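Local coordinates for putative ABC transporter, ATP-binding protein ComA (Streptococcus mutans, PDB 3K8U) that forms the C39-family peptidase domain of a putative ABC transporter and belongs to the papain-like clan CA of peptidases, at residues A[6-11]-A[116-121]; A[39-44]-A[58-63]; A[73-78]-A[125-130]; A[85-88]-A[94-97]. All blocks are in the same frame, centred on the assembly; numbering follows the deposited sequence.

Interaction 1: residues A[6-11]-A[116-121]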
# COMPACT_ATOMS: atom_id res chain seq x y z
N TYR A 6 8.23 -6.61 -9.37
CA TYR A 6 7.29 -5.96 -8.47
C TYR A 6 5.87 -5.97 -9.02
O TYR A 6 5.56 -5.28 -10.00
CB TYR A 6 7.77 -4.54 -8.17
CG TYR A 6 9.20 -4.52 -7.70
CD1 TYR A 6 10.18 -3.84 -8.43
CD2 TYR A 6 9.60 -5.22 -6.57
CE1 TYR A 6 11.52 -3.86 -8.04
CE2 TYR A 6 10.93 -5.25 -6.16
CZ TYR A 6 11.88 -4.57 -6.90
OH TYR A 6 13.20 -4.61 -6.51
N LYS A 7 5.01 -6.76 -8.38
CA LYS A 7 3.62 -6.88 -8.81
C LYS A 7 2.73 -5.79 -8.23
O LYS A 7 2.73 -5.52 -7.03
CB LYS A 7 3.09 -8.27 -8.46
CG LYS A 7 3.73 -9.38 -9.30
CD LYS A 7 3.33 -10.77 -8.84
CE LYS A 7 4.02 -11.15 -7.55
NZ LYS A 7 3.75 -12.57 -7.16
N LEU A 8 2.00 -5.12 -9.12
CA LEU A 8 1.10 -4.06 -8.73
C LEU A 8 -0.21 -4.14 -9.48
O LEU A 8 -0.23 -4.23 -10.72
CB LEU A 8 1.73 -2.69 -9.01
CG LEU A 8 0.79 -1.49 -8.82
CD1 LEU A 8 0.61 -1.17 -7.34
CD2 LEU A 8 1.33 -0.30 -9.54
N VAL A 9 -1.31 -4.14 -8.73
CA VAL A 9 -2.64 -4.17 -9.31
C VAL A 9 -3.08 -2.70 -9.30
O VAL A 9 -3.27 -2.12 -8.23
CB VAL A 9 -3.61 -5.02 -8.47
CG1 VAL A 9 -5.01 -4.97 -9.08
CG2 VAL A 9 -3.13 -6.47 -8.41
N PRO A 10 -3.17 -2.08 -10.48
CA PRO A 10 -3.58 -0.68 -10.57
C PRO A 10 -5.07 -0.46 -10.36
O PRO A 10 -5.87 -1.39 -10.50
CB PRO A 10 -3.14 -0.29 -11.98
CG PRO A 10 -3.36 -1.55 -12.75
CD PRO A 10 -2.84 -2.62 -11.81
N GLN A 11 -5.44 0.75 -9.97
CA GLN A 11 -6.84 1.10 -9.78
C GLN A 11 -7.37 1.67 -11.09
O GLN A 11 -6.59 2.02 -11.99
CB GLN A 11 -6.99 2.16 -8.68
CG GLN A 11 -6.44 3.54 -9.06
CD GLN A 11 -6.49 4.53 -7.92
OE1 GLN A 11 -5.45 4.94 -7.40
NE2 GLN A 11 -7.69 4.93 -7.51
N SER A 116 -1.34 5.94 -14.21
CA SER A 116 -0.40 6.78 -14.93
C SER A 116 0.96 6.83 -14.22
O SER A 116 1.89 7.47 -14.68
CB SER A 116 -0.96 8.20 -15.13
OG SER A 116 -1.00 8.94 -13.92
N VAL A 117 1.06 6.12 -13.09
CA VAL A 117 2.30 6.08 -12.31
C VAL A 117 2.81 4.64 -12.14
O VAL A 117 3.93 4.32 -12.55
CB VAL A 117 2.11 6.72 -10.91
CG1 VAL A 117 3.43 6.72 -10.14
CG2 VAL A 117 1.57 8.14 -11.04
N LYS A 118 2.00 3.79 -11.51
CA LYS A 118 2.36 2.40 -11.28
C LYS A 118 3.67 2.22 -10.50
O LYS A 118 3.92 2.97 -9.56
CB LYS A 118 2.41 1.64 -12.61
CG LYS A 118 1.07 1.53 -13.32
CD LYS A 118 1.22 0.60 -14.51
CE LYS A 118 -0.06 0.47 -15.29
NZ LYS A 118 0.10 -0.54 -16.36
N VAL A 119 4.50 1.26 -10.89
CA VAL A 119 5.76 1.01 -10.19
C VAL A 119 6.83 1.99 -10.65
O VAL A 119 7.14 2.08 -11.83
CB VAL A 119 6.25 -0.44 -10.37
CG1 VAL A 119 7.51 -0.68 -9.54
CG2 VAL A 119 5.17 -1.42 -9.98
N THR A 120 7.41 2.71 -9.69
CA THR A 120 8.43 3.70 -10.00
C THR A 120 9.38 3.94 -8.83
O THR A 120 9.15 3.47 -7.72
CB THR A 120 7.77 5.05 -10.39
OG1 THR A 120 8.77 6.00 -10.76
CG2 THR A 120 6.96 5.61 -9.21
N ARG A 121 10.49 4.61 -9.11
CA ARG A 121 11.46 4.97 -8.09
C ARG A 121 11.06 6.37 -7.62
O ARG A 121 10.65 7.20 -8.43
CB ARG A 121 12.88 4.99 -8.65
CG ARG A 121 13.47 3.63 -8.91
CD ARG A 121 14.88 3.74 -9.48
NE ARG A 121 15.56 2.46 -9.48
CZ ARG A 121 16.46 2.08 -8.57
NH1 ARG A 121 16.79 2.90 -7.57
NH2 ARG A 121 17.02 0.88 -8.65
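Val119, with CG1 trans to its backbone nitrogen (chi1 -176°) and CG2 trans to its carbonyl carbon, turns both methyls to 6-11: CG1 meets CB of Tyr6, while CG2 lies between CB of Leu8 and the oxygen of Tyr6. Leu8 (chi1 172°) carries its branch toward Lys118. The contact ties the extended N-terminal approach to helix 17-28 of this C39 peptidase fold to the chain leading into 120-123, an outermost strand of the antiparallel sheet. It illustrates how a coil can lie against a sheet margin: across these two segments the join is made by van der Waals contacts. CG1 of Val119 rests 4.1 Å from CB of Tyr6, obliquely to the phenol ring, and CG2 of Val119 lies 3.8 Å from CB of Leu8. Both Leu8 and Val119 also pack on Tyr101 of strand 93-104, whose hydroxyl is hydrogen-bonded to the carbonyl oxygen of Lys7; this one tyrosine therefore touches both segments. The chain turns a corner at Val119, and Lys118 just before it has a positive phi. Leu8 presses on the backbone there: its CD2 lies 3.8 Å from CB of Lys118 and, tighter than usual for two carbons, 3.4 Å from CA of Lys118.

Interaction 2: residues A[39-44]-A[58-63]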
# COMPACT_ATOMS: atom_id res chain seq x y z
N ARG A 39 -13.01 -4.29 -2.64
CA ARG A 39 -13.70 -3.02 -2.39
C ARG A 39 -14.83 -3.28 -1.40
O ARG A 39 -15.05 -2.50 -0.47
CB ARG A 39 -14.28 -2.47 -3.70
CG ARG A 39 -14.91 -1.09 -3.58
CD ARG A 39 -15.71 -0.72 -4.82
NE ARG A 39 -14.90 -0.73 -6.03
CZ ARG A 39 -15.14 -1.48 -7.10
NH1 ARG A 39 -16.18 -2.30 -7.12
NH2 ARG A 39 -14.36 -1.39 -8.16
N GLU A 40 -15.53 -4.39 -1.61
CA GLU A 40 -16.63 -4.78 -0.74
C GLU A 40 -16.14 -5.22 0.65
O GLU A 40 -16.68 -4.81 1.67
CB GLU A 40 -17.46 -5.89 -1.40
CG GLU A 40 -18.56 -6.51 -0.53
CD GLU A 40 -19.56 -5.50 0.01
OE1 GLU A 40 -19.81 -4.47 -0.66
OE2 GLU A 40 -20.10 -5.74 1.10
N LEU A 41 -15.08 -6.03 0.67
CA LEU A 41 -14.50 -6.53 1.92
C LEU A 41 -13.90 -5.44 2.80
O LEU A 41 -13.89 -5.57 4.03
CB LEU A 41 -13.43 -7.58 1.63
CG LEU A 41 -13.79 -9.05 1.82
CD1 LEU A 41 -14.95 -9.43 0.90
CD2 LEU A 41 -12.57 -9.91 1.54
N SER A 42 -13.38 -4.38 2.18
CA SER A 42 -12.77 -3.28 2.92
C SER A 42 -13.73 -2.14 3.24
O SER A 42 -13.33 -1.12 3.80
CB SER A 42 -11.56 -2.74 2.15
OG SER A 42 -11.95 -2.23 0.89
N LYS A 43 -15.00 -2.31 2.87
CA LYS A 43 -16.04 -1.30 3.11
C LYS A 43 -15.70 0.04 2.44
O LYS A 43 -16.02 1.11 2.96
CB LYS A 43 -16.27 -1.11 4.62
CG LYS A 43 -16.84 -2.35 5.31
CD LYS A 43 -17.00 -2.13 6.81
CE LYS A 43 -17.73 -3.29 7.47
NZ LYS A 43 -17.04 -4.60 7.26
N THR A 44 -15.06 -0.04 1.28
CA THR A 44 -14.67 1.14 0.51
C THR A 44 -15.89 1.90 -0.01
O THR A 44 -16.79 1.31 -0.59
CB THR A 44 -13.79 0.74 -0.69
OG1 THR A 44 -12.59 0.11 -0.21
CG2 THR A 44 -13.41 1.95 -1.52
N ALA A 58 -7.76 -7.46 4.98
CA ALA A 58 -6.59 -8.33 5.00
C ALA A 58 -6.76 -9.48 5.99
O ALA A 58 -6.37 -10.62 5.69
CB ALA A 58 -5.35 -7.52 5.36
N LYS A 59 -7.35 -9.19 7.15
CA LYS A 59 -7.59 -10.21 8.17
C LYS A 59 -8.61 -11.25 7.70
O LYS A 59 -8.49 -12.43 8.01
CB LYS A 59 -8.06 -9.57 9.48
CG LYS A 59 -6.96 -8.84 10.25
CD LYS A 59 -7.48 -8.30 11.58
CE LYS A 59 -6.38 -7.61 12.38
NZ LYS A 59 -5.29 -8.54 12.79
N LYS A 60 -9.61 -10.79 6.95
CA LYS A 60 -10.63 -11.68 6.40
C LYS A 60 -10.02 -12.57 5.33
O LYS A 60 -10.53 -13.64 5.03
CB LYS A 60 -11.79 -10.87 5.80
CG LYS A 60 -12.60 -10.06 6.79
CD LYS A 60 -13.65 -9.24 6.06
CE LYS A 60 -14.44 -8.34 7.00
NZ LYS A 60 -15.39 -7.47 6.25
N LEU A 61 -8.92 -12.10 4.73
CA LEU A 61 -8.22 -12.85 3.70
C LEU A 61 -7.25 -13.86 4.30
O LEU A 61 -6.59 -14.60 3.57
CB LEU A 61 -7.46 -11.90 2.77
CG LEU A 61 -8.25 -10.89 1.93
CD1 LEU A 61 -7.28 -10.05 1.13
CD2 LEU A 61 -9.23 -11.61 1.01
N GLY A 62 -7.15 -13.88 5.62
CA GLY A 62 -6.26 -14.80 6.30
C GLY A 62 -4.84 -14.29 6.48
O GLY A 62 -3.90 -15.07 6.58
N PHE A 63 -4.68 -12.97 6.51
CA PHE A 63 -3.36 -12.37 6.69
C PHE A 63 -3.20 -11.82 8.10
O PHE A 63 -4.15 -11.30 8.69
CB PHE A 63 -3.14 -11.21 5.70
CG PHE A 63 -2.86 -11.66 4.30
CD1 PHE A 63 -1.58 -12.03 3.91
CD2 PHE A 63 -3.88 -11.69 3.35
CE1 PHE A 63 -1.31 -12.43 2.61
CE2 PHE A 63 -3.62 -12.09 2.04
CZ PHE A 63 -2.34 -12.46 1.67
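Leu41 and Lys60 face each other where helices 35-41 and 51-60 come to an end side by side, each finished by a Schellman motif: Lys43 and Gly62 take the positive phi, and Thr44 N and Phe63 N turn back to the carbonyl oxygens of Arg39 and Ala58. Such terminations leave backbone oxygens of the last turn looking for donors, and one is supplied here from the neighbouring helix. The side chain of Lys60, extended from CG to its end, places NZ in a hydrogen bond 3.3 Å from the oxygen of Leu41, approaching in the carbonyl plane on a lone pair, with a C=O...N angle of 137°. Beside this hydrogen bond the two leucines meet through one methyl each, CD2 of Leu41 lying 3.8 Å from CD2 of Leu61. The chi1 of Leu41, -102°, lies away from the staggered positions; its side chain also touches Ala57, and Leu61 continues onto Tyr33. The Lys43 chain, bent at its last torsion, crosses that of Lys60 at about a right angle and leaves its NZ 3.5 Å from the NZ of Lys60. Two ammonium groups so close should repel, and the pair may favour loss of a proton from one of them, although the partly negative end of helix 35-41, whose Leu41 oxygen takes the Lys60 bond, and solvent probably soften the cost.

Interaction 3: residues A[73-78]-A[125-130]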
# COMPACT_ATOMS: atom_id res chain seq x y z
N THR A 73 13.72 6.32 9.12
CA THR A 73 14.80 5.43 9.55
C THR A 73 14.40 3.98 9.31
O THR A 73 15.23 3.08 9.30
CB THR A 73 15.14 5.60 11.05
OG1 THR A 73 14.05 5.13 11.85
CG2 THR A 73 15.44 7.05 11.38
N LEU A 74 13.10 3.77 9.10
CA LEU A 74 12.57 2.44 8.83
C LEU A 74 13.31 1.81 7.66
O LEU A 74 13.65 0.63 7.69
CB LEU A 74 11.08 2.56 8.48
CG LEU A 74 10.31 1.28 8.18
CD1 LEU A 74 10.23 0.42 9.44
CD2 LEU A 74 8.92 1.62 7.65
N PHE A 75 13.63 2.62 6.66
CA PHE A 75 14.32 2.14 5.47
C PHE A 75 15.81 1.83 5.62
O PHE A 75 16.43 1.26 4.72
CB PHE A 75 14.03 3.08 4.29
CG PHE A 75 12.56 3.27 4.04
CD1 PHE A 75 11.81 2.24 3.48
CD2 PHE A 75 11.92 4.44 4.43
CE1 PHE A 75 10.43 2.37 3.32
CE2 PHE A 75 10.54 4.58 4.28
CZ PHE A 75 9.79 3.54 3.72
N ASP A 76 16.36 2.16 6.79
CA ASP A 76 17.76 1.89 7.08
C ASP A 76 17.92 0.60 7.89
O ASP A 76 19.03 0.21 8.24
CB ASP A 76 18.39 3.06 7.86
CG ASP A 76 18.43 4.34 7.05
OD1 ASP A 76 18.53 4.26 5.81
OD2 ASP A 76 18.35 5.42 7.65
N TYR A 77 16.79 -0.04 8.20
CA TYR A 77 16.77 -1.30 8.94
C TYR A 77 16.88 -2.44 7.92
O TYR A 77 15.93 -2.72 7.18
CB TYR A 77 15.47 -1.38 9.75
CG TYR A 77 15.27 -2.65 10.54
CD1 TYR A 77 16.14 -3.00 11.58
CD2 TYR A 77 14.18 -3.47 10.29
CE1 TYR A 77 15.92 -4.15 12.34
CE2 TYR A 77 13.95 -4.61 11.05
CZ TYR A 77 14.82 -4.95 12.07
OH TYR A 77 14.56 -6.06 12.83
N ASN A 78 18.04 -3.08 7.88
CA ASN A 78 18.32 -4.15 6.91
C ASN A 78 17.44 -5.40 6.96
O ASN A 78 17.37 -6.14 5.99
CB ASN A 78 19.80 -4.52 6.94
CG ASN A 78 20.70 -3.37 6.53
OD1 ASN A 78 20.28 -2.45 5.82
ND2 ASN A 78 21.95 -3.40 6.98
N GLU A 125 13.22 11.94 -0.14
CA GLU A 125 12.77 13.29 0.22
C GLU A 125 11.31 13.51 -0.17
O GLU A 125 10.52 13.99 0.63
CB GLU A 125 13.62 14.34 -0.52
CG GLU A 125 14.04 15.52 0.33
CD GLU A 125 15.34 15.27 1.06
OE1 GLU A 125 16.15 16.23 1.18
OE2 GLU A 125 15.58 14.13 1.51
N ARG A 126 10.99 13.17 -1.41
CA ARG A 126 9.63 13.31 -1.94
C ARG A 126 8.66 12.44 -1.14
O ARG A 126 7.59 12.90 -0.73
CB ARG A 126 9.58 12.88 -3.41
CG ARG A 126 8.19 12.92 -4.04
CD ARG A 126 7.87 14.29 -4.60
NE ARG A 126 8.76 14.64 -5.70
CZ ARG A 126 8.52 15.58 -6.61
NH1 ARG A 126 7.40 16.29 -6.55
NH2 ARG A 126 9.40 15.82 -7.57
N PHE A 127 9.04 11.19 -0.94
CA PHE A 127 8.22 10.24 -0.19
C PHE A 127 7.96 10.75 1.23
O PHE A 127 6.83 10.73 1.71
CB PHE A 127 8.90 8.88 -0.14
CG PHE A 127 8.11 7.84 0.60
CD1 PHE A 127 7.05 7.20 -0.02
CD2 PHE A 127 8.43 7.51 1.91
CE1 PHE A 127 6.31 6.23 0.66
CE2 PHE A 127 7.70 6.55 2.60
CZ PHE A 127 6.64 5.91 1.97
N GLN A 128 9.03 11.18 1.90
CA GLN A 128 8.93 11.70 3.27
C GLN A 128 7.92 12.86 3.35
O GLN A 128 7.20 12.99 4.34
CB GLN A 128 10.32 12.17 3.73
CG GLN A 128 10.40 12.63 5.17
CD GLN A 128 11.83 12.89 5.61
OE1 GLN A 128 12.30 12.32 6.59
NE2 GLN A 128 12.54 13.72 4.85
N SER A 129 7.84 13.67 2.30
CA SER A 129 6.91 14.79 2.27
C SER A 129 5.43 14.37 2.19
O SER A 129 4.57 15.05 2.74
CB SER A 129 7.23 15.74 1.10
OG SER A 129 8.53 16.29 1.23
N GLU A 130 5.15 13.25 1.52
CA GLU A 130 3.78 12.77 1.36
C GLU A 130 3.31 11.77 2.43
O GLU A 130 2.12 11.70 2.75
CB GLU A 130 3.62 12.07 0.00
CG GLU A 130 3.98 12.91 -1.22
CD GLU A 130 3.87 12.12 -2.52
OE1 GLU A 130 3.92 12.76 -3.60
OE2 GLU A 130 3.75 10.87 -2.49
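Phe75 and Phe127 bury the surface of this contact between them, in nearly equal shares, and they do so through the far ends of their rings. CE2 and CZ of Phe75 straddle a single atom of its partner, each lying 3.8 Å from CE2 of Phe127. The ring planes are turned 83° apart with centroids separated by 5.8 Å, yet the approach is oblique on both sides. Phe75 comes from the 3-10 turn at 73-76, which follows strand 63-69; Phe127 projects from helix 124-130, its CG trans to the backbone nitrogen (chi1 -179°), which sends the ring away from the helix toward the turn. Both rings also rest on Leu108 of strand 107-112. Phe75 continues onto Phe84 and Val100; Phe127 touches Tyr98, and its ring meets that of Trp131. The pair is thus one junction in an aromatic and aliphatic layer that fastens a 3-10 turn and a helix onto the sheet, so that here two separate connections share one hydrophobic surface. Since the touching atoms are all aromatic carbons, the join depends on dispersion and on the exclusion of water, and demands little in the way of exact direction.

Interaction 4: residues A[85-88]-A[94-97]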
# COMPACT_ATOMS: atom_id res chain seq x y z
N ILE A 85 2.35 -1.66 2.91
CA ILE A 85 1.50 -0.55 2.49
C ILE A 85 1.73 0.71 3.31
O ILE A 85 1.98 0.64 4.51
CB ILE A 85 0.02 -0.97 2.62
CG1 ILE A 85 -0.26 -2.16 1.69
CG2 ILE A 85 -0.92 0.20 2.30
CD1 ILE A 85 -1.56 -2.89 1.98
N VAL A 86 1.69 1.87 2.65
CA VAL A 86 1.85 3.15 3.34
C VAL A 86 0.77 4.14 2.93
O VAL A 86 0.26 4.08 1.80
CB VAL A 86 3.24 3.81 3.08
CG1 VAL A 86 4.35 2.99 3.72
CG2 VAL A 86 3.50 3.98 1.58
N HIS A 87 0.42 5.03 3.85
CA HIS A 87 -0.60 6.05 3.61
C HIS A 87 0.13 7.33 3.20
O HIS A 87 1.00 7.82 3.93
CB HIS A 87 -1.42 6.28 4.89
CG HIS A 87 -2.56 7.24 4.72
ND1 HIS A 87 -3.12 7.91 5.79
CD2 HIS A 87 -3.24 7.64 3.63
CE1 HIS A 87 -4.10 8.68 5.36
NE2 HIS A 87 -4.19 8.54 4.05
N VAL A 88 -0.21 7.85 2.02
CA VAL A 88 0.43 9.07 1.53
C VAL A 88 -0.62 10.10 1.14
O VAL A 88 -1.66 9.76 0.58
CB VAL A 88 1.34 8.79 0.30
CG1 VAL A 88 2.52 7.93 0.71
CG2 VAL A 88 0.54 8.10 -0.81
N LEU A 94 -6.88 12.42 0.49
CA LEU A 94 -6.61 12.03 1.87
C LEU A 94 -6.64 10.52 2.12
O LEU A 94 -6.36 10.08 3.24
CB LEU A 94 -7.59 12.73 2.81
CG LEU A 94 -7.45 14.24 2.95
CD1 LEU A 94 -8.64 14.81 3.70
CD2 LEU A 94 -6.15 14.58 3.67
N GLN A 95 -6.96 9.74 1.09
CA GLN A 95 -7.01 8.29 1.21
C GLN A 95 -6.28 7.57 0.07
O GLN A 95 -6.83 6.70 -0.60
CB GLN A 95 -8.47 7.80 1.29
CG GLN A 95 -9.24 8.29 2.51
CD GLN A 95 -8.80 7.64 3.81
OE1 GLN A 95 -7.69 7.10 3.91
NE2 GLN A 95 -9.68 7.67 4.81
N HIS A 96 -5.03 7.97 -0.15
CA HIS A 96 -4.21 7.35 -1.18
C HIS A 96 -3.14 6.51 -0.49
O HIS A 96 -2.69 6.86 0.60
CB HIS A 96 -3.56 8.41 -2.08
CG HIS A 96 -3.13 7.87 -3.41
ND1 HIS A 96 -4.01 7.68 -4.46
CD2 HIS A 96 -1.93 7.43 -3.85
CE1 HIS A 96 -3.36 7.15 -5.48
NE2 HIS A 96 -2.10 6.99 -5.14
N TYR A 97 -2.76 5.40 -1.12
CA TYR A 97 -1.75 4.52 -0.54
C TYR A 97 -0.80 4.04 -1.62
O TYR A 97 -1.14 4.03 -2.80
CB TYR A 97 -2.41 3.27 0.07
CG TYR A 97 -3.43 3.55 1.15
CD1 TYR A 97 -3.07 3.52 2.50
CD2 TYR A 97 -4.75 3.85 0.83
CE1 TYR A 97 -4.00 3.80 3.50
CE2 TYR A 97 -5.69 4.13 1.82
CZ TYR A 97 -5.31 4.10 3.14
OH TYR A 97 -6.23 4.39 4.12
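His87 lies against Tyr97 in the beta hairpin of strands 84-90 and 93-104, at an antiparallel non-hydrogen-bonded pair whose side chains share one face of the sheet. Followed outward, the histidine shows how an imidazole can serve both a ring and the backbone. CB of His87 packs 3.8 Å from CE1 of Tyr97. CG, trans to the backbone nitrogen (chi1 -176°), lies 3.9 Å from the same CE1 of Tyr97. CD2 sits 3.9 Å above the Tyr97 ring, toward its rim, in an offset stack with planes 27° apart. At the imidazole edge, CD2 of His87 stands 3.2 Å from O of His96, and CE1 of His87 is 3.4 Å from O of Leu94. At the tip, NE2 of His87 donates a hydrogen bond to O of Leu94 at 2.8 Å (N-H...O 151°); the oxygen lies almost in the imidazole plane, whereas NE2 stands well above the plane of the Leu94 carbonyl. Bond and stack together fix the ring's rotation. The Tyr97 hydroxyl is hydrogen-bonded to the oxygen of Thr49, and NE2 of His96 to OD1 of Asp112. The backbones are linked by Val88 N to O of His96, 3.0 Å, and by a CA-H...O contact in which CA of Tyr97 lies 3.1 Å from O of Val86.

How the interactions relate
The four contacts show how a compact domain is closed at several sequence separations. Interaction 1 spans most of the chain and encloses interactions 2 and 4; interaction 3 also encloses interaction 4 but crosses interaction 1, their segments alternating along the chain; strand 120-123 leads directly into helix 124-130. Interactions 2 and 3 lie on opposite sides of the chain's centre, their centres about 27 Å apart, one among the helices and the other against the sheet. Between them sits interaction 4, whose centre lies about 7 Å from that of the chain. It touches interaction 3 through Phe127 and Val86, and interaction 1 through Gln11 and His96, so the central hairpin couples the N-terminal segment to the helix 124-130 side.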